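Local coordinates for protein PHO85 cyclin-10 (Saccharomyces cerevisiae, PDB 4KRD) that serves as the cyclin partner of the kinase PHO85, and in that complex directs phosphorylation and negative regulation of the glycogen synthase GSY2, at residues Arg90-Lys94 / Cys95-Pro99; Met186-Asn189 / Arg190-Ala193. One frame throughout, in Å; residues are numbered along the deposited sequence.

Contact 1. Residues Arg90-Lys94 / Cys95-Pro99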
loop_
_atom_site.group_PDB
_atom_site.type_symbol
_atom_site.label_atom_id
_atom_site.label_comp_id
_atom_site.label_asym_id
_atom_site.label_seq_id
_atom_site.Cartn_x
_atom_site.Cartn_y
_atom_site.Cartn_z
ATOM N N ARG B 90 27.978 7.965 2.411
ATOM C CA ARG B 90 28.211 7.050 1.299
ATOM C C ARG B 90 26.900 6.589 0.649
ATOM O O ARG B 90 26.789 6.557 -0.573
ATOM C CB ARG B 90 29.060 5.849 1.736
ATOM C CG ARG B 90 29.114 4.732 0.700
ATOM C CD ARG B 90 30.090 3.625 1.069
ATOM N NE ARG B 90 29.931 2.471 0.186
ATOM C CZ ARG B 90 30.464 2.372 -1.030
ATOM N NH1 ARG B 90 31.208 3.360 -1.517
ATOM N NH2 ARG B 90 30.251 1.285 -1.762
ATOM N N ILE B 91 25.912 6.240 1.472
ATOM C CA ILE B 91 24.614 5.792 0.968
ATOM C C ILE B 91 23.940 6.895 0.149
ATOM O O ILE B 91 23.463 6.657 -0.964
ATOM C CB ILE B 91 23.691 5.304 2.129
ATOM C CG1 ILE B 91 24.306 4.086 2.825
ATOM C CG2 ILE B 91 22.301 4.940 1.619
ATOM C CD1 ILE B 91 23.519 3.572 4.051
ATOM N N GLN B 92 23.914 8.108 0.686
ATOM C CA GLN B 92 23.257 9.210 -0.007
ATOM C C GLN B 92 24.009 9.649 -1.265
ATOM O O GLN B 92 23.393 10.034 -2.257
ATOM C CB GLN B 92 23.046 10.394 0.938
ATOM C CG GLN B 92 22.370 11.598 0.295
ATOM C CD GLN B 92 20.983 11.281 -0.263
ATOM O OE1 GLN B 92 20.413 12.060 -1.033
ATOM N NE2 GLN B 92 20.443 10.134 0.115
ATOM N N ASP B 93 25.337 9.595 -1.218
ATOM C CA ASP B 93 26.167 9.929 -2.376
ATOM C C ASP B 93 25.883 8.977 -3.531
ATOM O O ASP B 93 25.841 9.383 -4.699
ATOM C CB ASP B 93 27.655 9.857 -2.015
ATOM C CG ASP B 93 28.131 11.078 -1.248
ATOM O OD1 ASP B 93 27.449 12.127 -1.312
ATOM O OD2 ASP B 93 29.190 10.987 -0.587
ATOM N N LYS B 94 25.680 7.707 -3.190
ATOM C CA LYS B 94 25.452 6.652 -4.167
ATOM C C LYS B 94 23.988 6.529 -4.605
ATOM O O LYS B 94 23.700 6.115 -5.732
ATOM C CB LYS B 94 25.919 5.313 -3.591
ATOM C CG LYS B 94 27.391 5.254 -3.230
ATOM C CD LYS B 94 28.270 5.109 -4.468
ATOM C CE LYS B 94 29.703 4.734 -4.090
ATOM N NZ LYS B 94 30.579 4.542 -5.284
ATOM N N CYS B 95 23.059 6.889 -3.725
ATOM C CA CYS B 95 21.640 6.634 -3.991
ATOM C C CYS B 95 20.815 7.874 -4.282
ATOM O O CYS B 95 19.800 7.789 -4.952
ATOM C CB CYS B 95 21.003 5.881 -2.828
ATOM S SG CYS B 95 21.679 4.272 -2.565
ATOM N N GLU B 96 21.232 9.022 -3.755
ATOM C CA GLU B 96 20.522 10.273 -4.015
ATOM C C GLU B 96 19.020 10.189 -3.711
ATOM O O GLU B 96 18.171 10.435 -4.574
ATOM C CB GLU B 96 20.776 10.746 -5.451
ATOM C CG GLU B 96 22.234 11.115 -5.721
ATOM C CD GLU B 96 22.501 11.441 -7.190
ATOM O OE1 GLU B 96 21.535 11.723 -7.936
ATOM O OE2 GLU B 96 23.685 11.412 -7.595
ATOM N N TYR B 97 18.699 9.862 -2.463
ATOM C CA TYR B 97 17.306 9.773 -2.038
ATOM C C TYR B 97 16.759 11.122 -1.603
ATOM O O TYR B 97 17.517 12.029 -1.257
ATOM C CB TYR B 97 17.165 8.780 -0.877
ATOM C CG TYR B 97 17.419 7.346 -1.264
ATOM C CD1 TYR B 97 16.756 6.767 -2.335
ATOM C CD2 TYR B 97 18.312 6.562 -0.544
ATOM C CE1 TYR B 97 16.981 5.447 -2.689
ATOM C CE2 TYR B 97 18.543 5.244 -0.888
ATOM C CZ TYR B 97 17.878 4.693 -1.961
ATOM O OH TYR B 97 18.113 3.382 -2.308
ATOM N N GLN B 98 15.434 11.229 -1.620
ATOM C CA GLN B 98 14.698 12.363 -1.072
ATOM C C GLN B 98 14.765 12.333 0.435
ATOM O O GLN B 98 14.996 11.279 1.016
ATOM C CB GLN B 98 13.230 12.258 -1.477
ATOM C CG GLN B 98 12.971 12.550 -2.935
ATOM C CD GLN B 98 13.094 14.026 -3.247
ATOM O OE1 GLN B 98 14.107 14.477 -3.787
ATOM N NE2 GLN B 98 12.063 14.793 -2.895
ATOM N N PRO B 99 14.541 13.486 1.079
ATOM C CA PRO B 99 14.573 13.544 2.544
ATOM C C PRO B 99 13.529 12.626 3.173
ATOM O O PRO B 99 13.745 12.142 4.283
ATOM C CB PRO B 99 14.237 15.010 2.848
ATOM C CG PRO B 99 14.629 15.751 1.615
ATOM C CD PRO B 99 14.336 14.814 0.476
#
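The carbonyl oxygen of Ile91 is gripped by two backbone amides: Cys95 N donates to Ile91 O at 2.8 Å, and Lys94 N adds a weak bond to Ile91 O at 3.3 Å. The Cys95 side chain folds back beside the same acceptor, with SG 3.4 Å from Ile91 O. That fold follows from chi1 of Cys95 (-64°), which sets SG beside its own backbone N and brings it to the Ile91 methyl, SG to CG2 being 4.3 Å. One residue on, Glu96 N gives a 2.8 Å bond to Gln92 O, and helix 84-95 of the cyclin domain ends here, Glu96 being the first residue to leave helical angles, with positive phi (53°). The turned chain carries Tyr97 inward, where its ring meets helices 99-113 and 130-148 and the ring of His153, while Cys95 CB lies over one ring face near the rim. Gln92 bends at chi2 and lays its terminal amide against the Tyr97 backbone, CD being 3.5 Å from Tyr97 N; amide and ring planes stand 49° apart. Cut back to an alanine, this position would lack the amide, which is likely to leave the backbone of Tyr97 without that polar neighbour and open a gap beside Val36. The C-terminal turn has further polar partners: Lys94 O bonds to Tyr157 OH, and Cys95 O to His153 NE2.

Contact 2. Residues Met186-Asn189 / Arg190-Ala193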
loop_
_atom_site.group_PDB
_atom_site.type_symbol
_atom_site.label_atom_id
_atom_site.label_comp_id
_atom_site.label_asym_id
_atom_site.label_seq_id
_atom_site.Cartn_x
_atom_site.Cartn_y
_atom_site.Cartn_z
ATOM N N MET B 186 1.762 2.607 8.844
ATOM C CA MET B 186 1.293 3.214 7.605
ATOM C C MET B 186 1.949 4.568 7.344
ATOM O O MET B 186 1.876 5.463 8.177
ATOM C CB MET B 186 -0.228 3.348 7.642
ATOM C CG MET B 186 -0.794 3.968 6.404
ATOM S SD MET B 186 -2.583 4.014 6.540
ATOM C CE MET B 186 -2.843 5.554 7.412
ATOM N N VAL B 187 2.599 4.717 6.195
ATOM C CA VAL B 187 3.187 5.999 5.837
ATOM C C VAL B 187 2.117 7.092 5.788
ATOM O O VAL B 187 1.041 6.901 5.214
ATOM C CB VAL B 187 3.916 5.949 4.486
ATOM C CG1 VAL B 187 4.312 7.361 4.055
ATOM C CG2 VAL B 187 5.142 5.035 4.570
ATOM N N SER B 188 2.412 8.219 6.429
ATOM C CA SER B 188 1.488 9.345 6.524
ATOM C C SER B 188 2.283 10.595 6.913
ATOM O O SER B 188 3.398 10.496 7.438
ATOM C CB SER B 188 0.446 9.088 7.616
ATOM O OG SER B 188 1.037 9.247 8.908
ATOM N N ASN B 189 1.693 11.763 6.682
ATOM C CA ASN B 189 2.306 13.028 7.070
ATOM C C ASN B 189 2.635 13.095 8.565
ATOM O O ASN B 189 3.679 13.629 8.950
ATOM C CB ASN B 189 1.420 14.215 6.650
ATOM C CG ASN B 189 1.299 14.361 5.132
ATOM O OD1 ASN B 189 1.993 13.693 4.365
ATOM N ND2 ASN B 189 0.408 15.244 4.695
ATOM N N ARG B 190 1.771 12.538 9.409
ATOM C CA ARG B 190 2.026 12.560 10.843
ATOM C C ARG B 190 3.216 11.701 11.257
ATOM O O ARG B 190 3.880 11.999 12.246
ATOM C CB ARG B 190 0.795 12.148 11.646
ATOM C CG ARG B 190 -0.421 13.023 11.401
ATOM C CD ARG B 190 -1.618 12.464 12.137
ATOM N NE ARG B 190 -1.515 12.652 13.575
ATOM C CZ ARG B 190 -1.990 11.797 14.472
ATOM N NH1 ARG B 190 -2.586 10.682 14.072
ATOM N NH2 ARG B 190 -1.861 12.055 15.765
ATOM N N LYS B 191 3.486 10.627 10.523
ATOM C CA LYS B 191 4.667 9.828 10.846
ATOM C C LYS B 191 5.932 10.560 10.403
ATOM O O LYS B 191 6.927 10.579 11.137
ATOM C CB LYS B 191 4.555 8.400 10.295
ATOM C CG LYS B 191 3.391 7.638 10.956
ATOM C CD LYS B 191 3.490 6.154 10.752
ATOM C CE LYS B 191 2.402 5.434 11.524
ATOM N NZ LYS B 191 1.061 5.588 10.920
ATOM N N LEU B 192 5.868 11.212 9.240
ATOM C CA LEU B 192 6.961 12.049 8.767
ATOM C C LEU B 192 7.268 13.118 9.810
ATOM O O LEU B 192 8.434 13.361 10.153
ATOM C CB LEU B 192 6.618 12.717 7.426
ATOM C CG LEU B 192 6.514 11.817 6.192
ATOM C CD1 LEU B 192 6.535 12.637 4.910
ATOM C CD2 LEU B 192 7.633 10.812 6.180
ATOM N N ALA B 193 6.214 13.741 10.325
ATOM C CA ALA B 193 6.364 14.778 11.339
ATOM C C ALA B 193 6.942 14.212 12.627
ATOM O O ALA B 193 7.879 14.778 13.185
ATOM C CB ALA B 193 5.036 15.453 11.615
#
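Ser188 and Lys191 meet at the start of helix 189-203, where the serine is the N-cap. Its OG accepts from Lys191 N at 3.2 Å, with an N-H...O angle of 151°. The rotamer makes this possible: chi1 of 74° places OG between the serine's own N and carbonyl carbon, facing the first turn, whose amides have no preceding carbonyls to bond. The carbonyl of the same residue joins in, since Leu192 N gives a nearly straight 3.1 Å bond to Ser188 O, supplemented by a weak one from Lys191 N. Ala193 N to Asn189 O, at 2.9 Å, continues the regular helical pattern.

Lys191 turns back over this start. Its aliphatic chain runs past the serine, CG lying 3.5 Å from Ser188 OG, and stays extended as far as CE. A bend at chi4 (73°) then brings the ammonium to Met186, where NZ donates to Met186 O at 2.9 Å, in the carbonyl plane and on a lone pair. CD is close to that acceptor too, 3.1 Å from Met186 O. The ammonium also forms a salt bridge with an acidic side chain of another protein's chain, probably PHO85, and Met186 N donates to an acidic side chain there. One lysine thus ties the loop before the helix to the interface.

Arg190 leaves in another direction: its chain bends at chi3, and NH2 reaches Glu18 in a salt bridge and Ile25 O in a hydrogen bond, so the N-terminal region is held against this helix. Leu192, on the inner side, packs on Thr100, Leu103 and Val104 of helix 99-113, and Lys191 lies against Phe107 of that same helix.

In the fold
Contacts 1 and 2 treat opposite ends of helices: residues 90-99 finish helix 84-95, whereas residues 186-193 begin helix 189-203. Their centres are about 21 Å apart and their nearest atoms about 7 Å, without touching, yet both pack on helix 99-113, through Tyr102 in the first case and through Thr100 to Phe107 in the second. Each is partly buried, but contact 1 has exposed charged residues on its outer side, while contact 2 has none fully exposed. The chemistry differs accordingly. Backbone bonds and an inward-turned tyrosine close contact 1; contact 2 relies on a side-chain cap and charged groups reaching the N-terminal region and the partner protein.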